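Local coordinates for protein molybdopterin molybdotransferase (Pyrococcus horikoshii, PDB 1UZ5) that probably inserts molybdate into adenylylated molybdopterin, with magnesium as cofactor, releasing AMP and yielding Mo-molybdopterin in molybdenum cofactor biosynthesis, at residues 91-96 against 106-111; 111-116 against 131-136; 184-189 against 238-243; 263-268 against 286-291. All coordinates share one frame; numbering follows the deposited sequence.

How the interactions relate
The four contacts form two close pairs at the two ends of an elongated chain, and they follow one another in series along it. Interactions 1 and 2, whose centres lie about 12 Å apart, belong to the MoeA N-terminal region; they share Ala111, and Leu107 packs against Val114 between them. Interactions 3 and 4, also about 12 Å apart centre to centre, lie in the probable molybdopterin binding domain, where helices 233-246 and 263-271 pack against one sheet and Ile240 meets Val267. Between the pairs the centres are about 72 to 76 Å apart without any touch, so loop closure and helix-on-sheet packing are local to separate parts of the fold.

Interaction 1: 91-96 against 106-111; sequences FKLGKG and MLPGNA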
loop_
_atom_site.group_PDB
_atom_site.type_symbol
_atom_site.label_atom_id
_atom_site.label_comp_id
_atom_site.label_asym_id
_atom_site.label_seq_id
_atom_site.Cartn_x
_atom_site.Cartn_y
_atom_site.Cartn_z
ATOM N N PHE A 91 38.108 -19.439 -18.141
ATOM C CA PHE A 91 39.564 -19.342 -18.097
ATOM C C PHE A 91 39.966 -18.235 -17.128
ATOM O O PHE A 91 39.137 -17.423 -16.727
ATOM C CB PHE A 91 40.119 -19.067 -19.500
ATOM C CG PHE A 91 39.752 -17.722 -20.043
ATOM C CD1 PHE A 91 40.609 -16.638 -19.890
ATOM C CD2 PHE A 91 38.531 -17.527 -20.684
ATOM C CE1 PHE A 91 40.255 -15.378 -20.368
ATOM C CE2 PHE A 91 38.165 -16.268 -21.167
ATOM C CZ PHE A 91 39.027 -15.192 -21.009
ATOM N N LYS A 92 41.237 -18.214 -16.744
ATOM C CA LYS A 92 41.738 -17.206 -15.819
ATOM C C LYS A 92 42.957 -16.513 -16.422
ATOM O O LYS A 92 43.589 -17.040 -17.333
ATOM C CB LYS A 92 42.113 -17.863 -14.490
ATOM C CG LYS A 92 43.216 -18.897 -14.610
ATOM C CD LYS A 92 43.467 -19.573 -13.268
ATOM C CE LYS A 92 44.616 -20.564 -13.346
ATOM N NZ LYS A 92 44.858 -21.219 -12.031
ATOM N N LEU A 93 43.281 -15.333 -15.910
ATOM C CA LEU A 93 44.417 -14.576 -16.420
ATOM C C LEU A 93 45.693 -14.857 -15.633
ATOM O O LEU A 93 45.680 -14.861 -14.406
ATOM C CB LEU A 93 44.130 -13.074 -16.349
ATOM C CG LEU A 93 42.897 -12.512 -17.061
ATOM C CD1 LEU A 93 42.799 -11.023 -16.775
ATOM C CD2 LEU A 93 42.987 -12.768 -18.557
ATOM N N GLY A 94 46.784 -15.095 -16.353
ATOM C CA GLY A 94 48.070 -15.321 -15.713
ATOM C C GLY A 94 48.789 -13.983 -15.739
ATOM O O GLY A 94 48.280 -13.029 -16.333
ATOM N N LYS A 95 49.956 -13.878 -15.111
ATOM C CA LYS A 95 50.659 -12.594 -15.126
ATOM C C LYS A 95 50.998 -12.218 -16.564
ATOM O O LYS A 95 51.441 -13.056 -17.345
ATOM C CB LYS A 95 51.941 -12.650 -14.282
ATOM C CG LYS A 95 53.092 -13.418 -14.907
ATOM C CD LYS A 95 54.366 -13.283 -14.071
ATOM C CE LYS A 95 54.808 -11.827 -13.951
ATOM N NZ LYS A 95 56.050 -11.677 -13.142
ATOM N N GLY A 96 50.767 -10.957 -16.910
ATOM C CA GLY A 96 51.047 -10.497 -18.258
ATOM C C GLY A 96 49.974 -10.880 -19.264
ATOM O O GLY A 96 50.216 -10.847 -20.470
ATOM N N MET A 106 31.019 -10.679 -17.261
ATOM C CA MET A 106 31.712 -11.142 -16.062
ATOM C C MET A 106 33.234 -11.206 -16.233
ATOM O O MET A 106 33.730 -11.742 -17.217
ATOM C CB MET A 106 31.196 -12.526 -15.684
ATOM C CG MET A 106 31.776 -13.095 -14.409
ATOM S SD MET A 106 30.924 -14.612 -13.938
ATOM C CE MET A 106 32.133 -15.374 -12.797
ATOM N N LEU A 107 33.978 -10.674 -15.269
ATOM C CA LEU A 107 35.436 -10.718 -15.376
ATOM C C LEU A 107 35.961 -12.133 -15.252
ATOM O O LEU A 107 35.472 -12.921 -14.447
ATOM C CB LEU A 107 36.101 -9.859 -14.293
ATOM C CG LEU A 107 36.253 -8.355 -14.558
ATOM C CD1 LEU A 107 34.900 -7.699 -14.794
ATOM C CD2 LEU A 107 36.956 -7.722 -13.365
ATOM N N PRO A 108 36.982 -12.472 -16.047
ATOM C CA PRO A 108 37.558 -13.818 -15.982
ATOM C C PRO A 108 38.356 -13.952 -14.680
ATOM O O PRO A 108 38.600 -12.955 -13.989
ATOM C CB PRO A 108 38.433 -13.875 -17.230
ATOM C CG PRO A 108 38.899 -12.456 -17.378
ATOM C CD PRO A 108 37.665 -11.636 -17.053
ATOM N N GLY A 109 38.750 -15.173 -14.342
ATOM C CA GLY A 109 39.503 -15.398 -13.117
ATOM C C GLY A 109 40.741 -14.520 -12.986
ATOM O O GLY A 109 41.417 -14.237 -13.975
ATOM N N ASN A 110 41.020 -14.090 -11.757
ATOM C CA ASN A 110 42.168 -13.236 -11.418
ATOM C C ASN A 110 42.090 -11.789 -11.893
ATOM O O ASN A 110 42.903 -10.964 -11.476
ATOM C CB ASN A 110 43.490 -13.844 -11.919
ATOM C CG ASN A 110 43.780 -15.190 -11.298
ATOM O OD1 ASN A 110 43.418 -15.438 -10.155
ATOM N ND2 ASN A 110 44.443 -16.065 -12.045
ATOM N N ALA A 111 41.139 -11.462 -12.761
ATOM C CA ALA A 111 41.037 -10.076 -13.216
ATOM C C ALA A 111 40.393 -9.238 -12.119
ATOM O O ALA A 111 39.502 -9.715 -11.419
ATOM C CB ALA A 111 40.207 -9.988 -14.494
HETATM O O HOH W 1 45.852 -18.706 -10.499
#
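Leu93 and Gly109 meet through the backbone: Leu93 N donates to Gly109 O at 2.9 Å in a nearly straight bond (169° at the hydrogen). The other bond of the single bridge that pairs Lys92 with Gly109, from Gly109 N to Phe91 O, is weak at 3.3 Å. A third bond comes from a side chain. Asn110 lies beside Lys92, and its ND2 reaches Leu93 O at 2.9 Å, with the oxygen close to the amide plane. That oxygen also receives Arg62 NH1, so two donors grip it. A water takes up the ammonium group of Lys92, NZ lying 3.1 Å from it, and also accepts weakly from Asn110 ND2. The geometry that presents Gly109 and Asn110 is a type II turn from Pro108 to Ala111, closed by Ala111 N on Pro108 O.

Apolar atoms complete the join. Pro108 CB sits over one face of the Phe91 ring as a CH-pi contact, 4.3 Å from its centroid. Leu93 has CG beside its backbone N (chi1 -57°), which sets CG 4.0 Å from Pro108 CG. Leu93 CD1 lies 3.6 Å from Ala111 CB. An alanine in place of Leu93 would keep the backbone bonds but would probably open a gap between Pro108 and Ala111.

Both loops pack against strands of the N-terminal region's mixed sheet: Phe91 and Leu93 rest on Ala99 of strand 97-101, Pro108 and Ala111 on Ala60 of strand 58-61, while Ile80 and Val83 of strand 75-83 meet Phe91 and Pro108.

Interaction 2: 111-116 against 131-136; sequences ADAVIQ and KPAYPG
Asp112 and Gly136 join two segments that run neither parallel nor antiparallel, their touching parts pointing 127° apart. Gly136 N donates to Asp112 O at 2.7 Å, and the bond is straight at both ends, 173° at the hydrogen and 169° at the carbonyl. Pro135 CA approaches the same oxygen as a CA-H...O contact. The backbones of Asp112 and Ala113 both pair with Val61, forming a classic beta bulge where strand 113-116 begins at the edge of its sheet. Gly136 has a positive phi, and a side chain there would run into the preceding carbonyl.

Among the side chains, Asp112 lies alongside Pro135, both pointing the same way, with OD2 3.7 Å from the ring's CG. Its other oxygen, OD1, is taken by Ala63 N. Farther along, Ala113 CB comes 3.6 Å from Tyr134 O, and Ala133 CB lies in loose contact with both Ala113 CB (4.3 Å) and Ile115 CD1 (4.2 Å).

The chemistry is therefore divided: one short bond from Gly136 N satisfies Asp112 O and ties the loop to the start of the edge strand, and a small methyl cluster packs beside it. Ala133 N is taken by Thr66 OG1, and a backbone bond between Val114 and Leu137 continues the pairing just past the loop.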
loop_
_atom_site.group_PDB
_atom_site.type_symbol
_atom_site.label_atom_id
_atom_site.label_comp_id
_atom_site.label_asym_id
_atom_site.label_seq_id
_atom_site.Cartn_x
_atom_site.Cartn_y
_atom_site.Cartn_z
ATOM N N ALA A 111 41.139 -11.462 -12.761
ATOM C CA ALA A 111 41.037 -10.076 -13.216
ATOM C C ALA A 111 40.393 -9.238 -12.119
ATOM O O ALA A 111 39.502 -9.715 -11.419
ATOM C CB ALA A 111 40.207 -9.988 -14.494
ATOM N N ASP A 112 40.837 -7.993 -11.961
ATOM C CA ASP A 112 40.250 -7.126 -10.944
ATOM C C ASP A 112 40.051 -5.702 -11.439
ATOM O O ASP A 112 39.699 -4.810 -10.672
ATOM C CB ASP A 112 41.092 -7.130 -9.664
ATOM C CG ASP A 112 42.518 -6.651 -9.891
ATOM O OD1 ASP A 112 42.823 -6.161 -10.996
ATOM O OD2 ASP A 112 43.331 -6.759 -8.949
ATOM N N ALA A 113 40.281 -5.494 -12.730
ATOM C CA ALA A 113 40.088 -4.186 -13.332
ATOM C C ALA A 113 39.849 -4.326 -14.824
ATOM O O ALA A 113 40.240 -5.320 -15.434
ATOM C CB ALA A 113 41.308 -3.296 -13.085
ATOM N N VAL A 114 39.188 -3.326 -15.398
ATOM C CA VAL A 114 38.938 -3.298 -16.828
ATOM C C VAL A 114 39.394 -1.937 -17.335
ATOM O O VAL A 114 38.954 -0.901 -16.840
ATOM C CB VAL A 114 37.439 -3.471 -17.180
ATOM C CG1 VAL A 114 37.267 -3.406 -18.700
ATOM C CG2 VAL A 114 36.922 -4.809 -16.654
ATOM N N ILE A 115 40.284 -1.941 -18.317
ATOM C CA ILE A 115 40.783 -0.690 -18.882
ATOM C C ILE A 115 40.003 -0.400 -20.157
ATOM O O ILE A 115 39.976 -1.226 -21.067
ATOM C CB ILE A 115 42.285 -0.798 -19.215
ATOM C CG1 ILE A 115 43.065 -1.168 -17.946
ATOM C CG2 ILE A 115 42.784 0.516 -19.804
ATOM C CD1 ILE A 115 44.573 -1.345 -18.154
ATOM N N GLN A 116 39.352 0.759 -20.206
ATOM C CA GLN A 116 38.557 1.156 -21.365
ATOM C C GLN A 116 39.284 0.872 -22.663
ATOM O O GLN A 116 40.502 1.001 -22.748
ATOM C CB GLN A 116 38.224 2.645 -21.321
ATOM C CG GLN A 116 37.410 3.088 -20.133
ATOM C CD GLN A 116 37.155 4.582 -20.157
ATOM O OE1 GLN A 116 36.472 5.089 -21.044
ATOM N NE2 GLN A 116 37.716 5.297 -19.185
ATOM N N LYS A 131 49.229 3.737 -18.368
ATOM C CA LYS A 131 48.860 4.231 -17.049
ATOM C C LYS A 131 48.467 3.059 -16.152
ATOM O O LYS A 131 47.734 2.168 -16.569
ATOM C CB LYS A 131 47.690 5.206 -17.188
ATOM C CG LYS A 131 47.258 5.889 -15.907
ATOM C CD LYS A 131 46.098 6.832 -16.184
ATOM C CE LYS A 131 45.657 7.570 -14.930
ATOM N NZ LYS A 131 44.508 8.475 -15.210
ATOM N N PRO A 132 48.964 3.037 -14.910
ATOM C CA PRO A 132 48.604 1.926 -14.030
ATOM C C PRO A 132 47.113 1.918 -13.707
ATOM O O PRO A 132 46.489 2.967 -13.554
ATOM C CB PRO A 132 49.453 2.181 -12.785
ATOM C CG PRO A 132 50.646 2.921 -13.328
ATOM C CD PRO A 132 49.997 3.883 -14.289
ATOM N N ALA A 133 46.540 0.726 -13.627
ATOM C CA ALA A 133 45.136 0.595 -13.274
ATOM C C ALA A 133 45.144 0.281 -11.785
ATOM O O ALA A 133 46.202 0.057 -11.197
ATOM C CB ALA A 133 44.500 -0.556 -14.047
ATOM N N TYR A 134 43.974 0.280 -11.169
ATOM C CA TYR A 134 43.867 -0.052 -9.761
ATOM C C TYR A 134 42.690 -1.009 -9.612
ATOM O O TYR A 134 41.739 -0.948 -10.384
ATOM C CB TYR A 134 43.628 1.198 -8.915
ATOM C CG TYR A 134 42.476 2.054 -9.382
ATOM C CD1 TYR A 134 42.672 3.076 -10.311
ATOM C CD2 TYR A 134 41.187 1.837 -8.903
ATOM C CE1 TYR A 134 41.610 3.863 -10.748
ATOM C CE2 TYR A 134 40.120 2.612 -9.335
ATOM C CZ TYR A 134 40.337 3.623 -10.255
ATOM O OH TYR A 134 39.278 4.394 -10.672
ATOM N N PRO A 135 42.747 -1.911 -8.623
ATOM C CA PRO A 135 41.641 -2.854 -8.433
ATOM C C PRO A 135 40.318 -2.110 -8.373
ATOM O O PRO A 135 40.190 -1.131 -7.637
ATOM C CB PRO A 135 41.981 -3.524 -7.107
ATOM C CG PRO A 135 43.499 -3.518 -7.116
ATOM C CD PRO A 135 43.810 -2.128 -7.623
ATOM N N GLY A 136 39.341 -2.555 -9.159
ATOM C CA GLY A 136 38.041 -1.906 -9.139
ATOM C C GLY A 136 37.748 -0.995 -10.318
ATOM O O GLY A 136 36.584 -0.749 -10.631
#

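Interaction 3: 184-189 against 238-243; sequences AVISTG and ALIEKA
Ile186 and Ala184 meet two flat peptide groups of the helix, no aromatic ring being involved. The methyl CD1 of Ile186 comes 3.7 Å from Leu239 O, and Ala184 CB lies 3.5 Å from Ala243 O. The first of these oxygens already accepts the helical bond from Ala243 N, so the methyl only packs against it. Around these groups the side chains mesh. Ile186 and Leu239 point oppositely and overlap alongside, bringing CG2 of the isoleucine 3.7 Å from CD2 of the leucine. Ile186 extends its chain (chi2 166°), and CD1 also reaches Ala243 CB at 3.7 Å and Ile240 CG1 at 4.1 Å.

The arrangement is the helix-on-sheet packing of a beta-alpha-beta crossover: helix 233-246 links the parallel strands 222-229 and 249-253 and passes over strand 182-188, which lies between them. The axes of the two short segments run nearly antiparallel, at 165°, and approach to 8.8 Å. Small residues are consistent with so close an approach: Ala184 CB and Ala243 CB touch at 3.6 Å.

An alanine in place of Ile186 would probably open a gap facing Leu239, Ile240 and Ala243 and leave Leu239 CD2 without its CG2 partner. On the other face of the strand Val185 packs against helix 208-219 and Ser187 OG binds Asp206. At the strand's end Thr188 OG1 bonds to the carbonyl of Ser253.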
loop_
_atom_site.group_PDB
_atom_site.type_symbol
_atom_site.label_atom_id
_atom_site.label_comp_id
_atom_site.label_asym_id
_atom_site.label_seq_id
_atom_site.Cartn_x
_atom_site.Cartn_y
_atom_site.Cartn_z
ATOM N N ALA A 184 -18.467 -8.272 4.563
ATOM C CA ALA A 184 -19.830 -8.410 4.055
ATOM C C ALA A 184 -20.536 -7.081 4.318
ATOM O O ALA A 184 -20.584 -6.610 5.460
ATOM C CB ALA A 184 -20.548 -9.547 4.779
ATOM N N VAL A 185 -21.074 -6.485 3.259
ATOM C CA VAL A 185 -21.745 -5.194 3.360
ATOM C C VAL A 185 -23.247 -5.276 3.132
ATOM O O VAL A 185 -23.708 -5.923 2.192
ATOM C CB VAL A 185 -21.157 -4.195 2.349
ATOM C CG1 VAL A 185 -21.905 -2.863 2.436
ATOM C CG2 VAL A 185 -19.665 -4.002 2.621
ATOM N N ILE A 186 -23.996 -4.603 4.005
ATOM C CA ILE A 186 -25.454 -4.572 3.934
ATOM C C ILE A 186 -25.994 -3.135 3.959
ATOM O O ILE A 186 -25.490 -2.293 4.698
ATOM C CB ILE A 186 -26.080 -5.329 5.136
ATOM C CG1 ILE A 186 -25.759 -6.821 5.037
ATOM C CG2 ILE A 186 -27.597 -5.095 5.180
ATOM C CD1 ILE A 186 -26.044 -7.595 6.324
ATOM N N SER A 187 -27.007 -2.865 3.137
ATOM C CA SER A 187 -27.656 -1.547 3.115
ATOM C C SER A 187 -29.069 -1.741 3.676
ATOM O O SER A 187 -29.792 -2.638 3.241
ATOM C CB SER A 187 -27.739 -0.994 1.688
ATOM O OG SER A 187 -26.462 -0.579 1.229
ATOM N N THR A 188 -29.459 -0.920 4.646
ATOM C CA THR A 188 -30.789 -1.058 5.244
ATOM C C THR A 188 -31.669 0.174 5.052
ATOM O O THR A 188 -31.219 1.308 5.219
ATOM C CB THR A 188 -30.703 -1.349 6.759
ATOM O OG1 THR A 188 -30.109 -0.234 7.431
ATOM C CG2 THR A 188 -29.868 -2.593 7.017
ATOM N N GLY A 189 -32.928 -0.065 4.704
ATOM C CA GLY A 189 -33.869 1.022 4.495
ATOM C C GLY A 189 -35.020 0.573 3.619
ATOM O O GLY A 189 -34.808 -0.067 2.585
ATOM N N ALA A 238 -32.015 -12.155 8.912
ATOM C CA ALA A 238 -31.676 -13.147 7.899
ATOM C C ALA A 238 -30.442 -12.753 7.092
ATOM O O ALA A 238 -29.587 -13.593 6.798
ATOM C CB ALA A 238 -32.854 -13.352 6.964
ATOM N N LEU A 239 -30.355 -11.476 6.732
ATOM C CA LEU A 239 -29.231 -10.992 5.942
ATOM C C LEU A 239 -27.952 -10.910 6.768
ATOM O O LEU A 239 -26.874 -11.240 6.279
ATOM C CB LEU A 239 -29.567 -9.627 5.330
ATOM C CG LEU A 239 -28.753 -9.212 4.102
ATOM C CD1 LEU A 239 -28.750 -10.340 3.078
ATOM C CD2 LEU A 239 -29.351 -7.942 3.499
ATOM N N ILE A 240 -28.067 -10.471 8.018
ATOM C CA ILE A 240 -26.902 -10.384 8.885
ATOM C C ILE A 240 -26.333 -11.785 9.110
ATOM O O ILE A 240 -25.116 -11.968 9.167
ATOM C CB ILE A 240 -27.250 -9.755 10.247
ATOM C CG1 ILE A 240 -27.537 -8.262 10.067
ATOM C CG2 ILE A 240 -26.103 -9.954 11.225
ATOM C CD1 ILE A 240 -27.852 -7.531 11.358
ATOM N N GLU A 241 -27.215 -12.771 9.232
ATOM C CA GLU A 241 -26.776 -14.146 9.431
ATOM C C GLU A 241 -25.961 -14.634 8.238
ATOM O O GLU A 241 -24.951 -15.313 8.411
ATOM C CB GLU A 241 -27.978 -15.064 9.652
ATOM C CG GLU A 241 -28.477 -15.082 11.088
ATOM C CD GLU A 241 -29.752 -15.884 11.242
ATOM O OE1 GLU A 241 -29.803 -17.023 10.730
ATOM O OE2 GLU A 241 -30.699 -15.377 11.879
ATOM N N LYS A 242 -26.399 -14.286 7.031
ATOM C CA LYS A 242 -25.683 -14.684 5.823
ATOM C C LYS A 242 -24.358 -13.933 5.734
ATOM O O LYS A 242 -23.332 -14.498 5.366
ATOM C CB LYS A 242 -26.526 -14.397 4.581
ATOM C CG LYS A 242 -27.823 -15.186 4.522
ATOM C CD LYS A 242 -28.572 -14.949 3.218
ATOM C CE LYS A 242 -29.859 -15.761 3.173
ATOM N NZ LYS A 242 -30.575 -15.610 1.877
ATOM N N ALA A 243 -24.391 -12.653 6.085
ATOM C CA ALA A 243 -23.200 -11.816 6.057
ATOM C C ALA A 243 -22.130 -12.379 6.988
ATOM O O ALA A 243 -20.962 -12.475 6.618
ATOM C CB ALA A 243 -23.559 -10.390 6.471
#

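Interaction 4: 263-268 against 286-291; sequences LTASVI and PTIIGV. With SO4 (sulfate ion), chain F.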
loop_
_atom_site.group_PDB
_atom_site.type_symbol
_atom_site.label_atom_id
_atom_site.label_comp_id
_atom_site.label_asym_id
_atom_site.label_seq_id
_atom_site.Cartn_x
_atom_site.Cartn_y
_atom_site.Cartn_z
ATOM N N LEU A 263 -33.380 -0.956 15.903
ATOM C CA LEU A 263 -33.680 -2.277 15.367
ATOM C C LEU A 263 -32.432 -3.114 15.100
ATOM O O LEU A 263 -32.365 -4.279 15.486
ATOM C CB LEU A 263 -34.485 -2.142 14.074
ATOM C CG LEU A 263 -34.818 -3.441 13.340
ATOM C CD1 LEU A 263 -35.635 -4.355 14.235
ATOM C CD2 LEU A 263 -35.582 -3.113 12.075
ATOM N N THR A 264 -31.446 -2.524 14.435
ATOM C CA THR A 264 -30.213 -3.239 14.120
ATOM C C THR A 264 -29.465 -3.615 15.389
ATOM O O THR A 264 -28.907 -4.707 15.490
ATOM C CB THR A 264 -29.281 -2.393 13.234
ATOM O OG1 THR A 264 -28.827 -1.252 13.968
ATOM C CG2 THR A 264 -30.018 -1.921 11.995
ATOM N N ALA A 265 -29.456 -2.710 16.359
ATOM C CA ALA A 265 -28.777 -2.968 17.618
ATOM C C ALA A 265 -29.410 -4.170 18.303
ATOM O O ALA A 265 -28.710 -5.021 18.855
ATOM C CB ALA A 265 -28.858 -1.746 18.519
ATOM N N SER A 266 -30.736 -4.247 18.247
ATOM C CA SER A 266 -31.459 -5.347 18.876
ATOM C C SER A 266 -31.198 -6.662 18.155
ATOM O O SER A 266 -31.143 -7.722 18.781
ATOM C CB SER A 266 -32.965 -5.057 18.897
ATOM O OG SER A 266 -33.523 -5.128 17.597
ATOM N N VAL A 267 -31.043 -6.598 16.837
ATOM C CA VAL A 267 -30.774 -7.804 16.066
ATOM C C VAL A 267 -29.373 -8.316 16.391
ATOM O O VAL A 267 -29.162 -9.513 16.568
ATOM C CB VAL A 267 -30.886 -7.540 14.553
ATOM C CG1 VAL A 267 -30.446 -8.775 13.774
ATOM C CG2 VAL A 267 -32.322 -7.186 14.202
ATOM N N ILE A 268 -28.420 -7.395 16.474
ATOM C CA ILE A 268 -27.044 -7.754 16.791
ATOM C C ILE A 268 -26.978 -8.286 18.220
ATOM O O ILE A 268 -26.260 -9.245 18.508
ATOM C CB ILE A 268 -26.111 -6.528 16.657
ATOM C CG1 ILE A 268 -26.064 -6.074 15.194
ATOM C CG2 ILE A 268 -24.717 -6.866 17.164
ATOM C CD1 ILE A 268 -25.305 -4.782 14.975
ATOM N N PRO A 286 -25.505 7.356 16.761
ATOM C CA PRO A 286 -26.105 6.027 16.917
ATOM C C PRO A 286 -25.260 4.839 16.439
ATOM O O PRO A 286 -25.719 3.697 16.479
ATOM C CB PRO A 286 -27.395 6.154 16.122
ATOM C CG PRO A 286 -26.951 6.980 14.961
ATOM C CD PRO A 286 -26.112 8.063 15.616
ATOM N N THR A 287 -24.034 5.101 15.996
ATOM C CA THR A 287 -23.161 4.035 15.502
ATOM C C THR A 287 -23.060 2.842 16.452
ATOM O O THR A 287 -22.908 3.001 17.662
ATOM C CB THR A 287 -21.745 4.570 15.213
ATOM O OG1 THR A 287 -21.830 5.635 14.260
ATOM C CG2 THR A 287 -20.862 3.468 14.649
ATOM N N ILE A 288 -23.146 1.645 15.885
ATOM C CA ILE A 288 -23.082 0.407 16.651
ATOM C C ILE A 288 -21.832 -0.415 16.321
ATOM O O ILE A 288 -21.374 -0.437 15.178
ATOM C CB ILE A 288 -24.309 -0.480 16.346
ATOM C CG1 ILE A 288 -25.594 0.286 16.662
ATOM C CG2 ILE A 288 -24.239 -1.765 17.151
ATOM C CD1 ILE A 288 -26.847 -0.418 16.185
ATOM N N ILE A 289 -21.289 -1.087 17.332
ATOM C CA ILE A 289 -20.124 -1.951 17.161
ATOM C C ILE A 289 -20.366 -3.189 18.010
ATOM O O ILE A 289 -20.521 -3.094 19.228
ATOM C CB ILE A 289 -18.817 -1.289 17.634
ATOM C CG1 ILE A 289 -18.593 0.028 16.898
ATOM C CG2 ILE A 289 -17.642 -2.223 17.364
ATOM C CD1 ILE A 289 -17.365 0.775 17.355
ATOM N N GLY A 290 -20.413 -4.347 17.363
ATOM C CA GLY A 290 -20.640 -5.579 18.088
ATOM C C GLY A 290 -19.829 -6.741 17.552
ATOM O O GLY A 290 -18.932 -6.569 16.717
ATOM N N VAL A 291 -20.149 -7.934 18.037
ATOM C CA VAL A 291 -19.463 -9.147 17.623
ATOM C C VAL A 291 -20.454 -10.297 17.547
ATOM O O VAL A 291 -21.217 -10.536 18.483
ATOM C CB VAL A 291 -18.337 -9.524 18.619
ATOM C CG1 VAL A 291 -17.633 -10.792 18.158
ATOM C CG2 VAL A 291 -17.340 -8.378 18.741
HETATM S S SO4 F . -32.755 1.101 12.877
HETATM O O1 SO4 F . -31.622 1.064 14.039
HETATM O O2 SO4 F . -34.013 1.248 13.586
HETATM O O3 SO4 F . -32.515 2.082 12.051
HETATM O O4 SO4 F . -32.683 -0.221 12.314
#
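The packing of helix 263-271 on the mixed sheet of the probable molybdopterin binding domain sets Thr264, Ala265 and Ile268 against Ile288. Strand 288-291 and the helix segment run almost parallel, 13° apart, with axes 9.5 Å from each other at closest approach. Ile288 CD1, anti to CA (chi2 171°), pushes in between the helix residues: it lies 3.1 Å from Thr264 OG1 and 3.4 Å from Ala265 CB, the latter a close fit for two methyl carbons. One turn on, Ile268 lies against Ile288 with its chain running the opposite way, CD1 to CG2 at 3.9 Å. Gly290 lets Ile268 CG2 come 4.4 Å from its CA.

At the helix start a sulfate, probably from the crystallisation liquor, accepts Leu263 N at 3.3 Å through O2; Thr264 N gives a weak bond to O4, and Asp262 N is a further donor. Within the helix, Leu263 O takes both Val267 N and Ser266 OG.

The contact with the strand is thus largely apolar, though a hydroxyl oxygen, Thr264 OG1, is pressed against the isoleucine methyl. Several backbone N-H groups face an anion at the helix start, which would probably favour negative charge there.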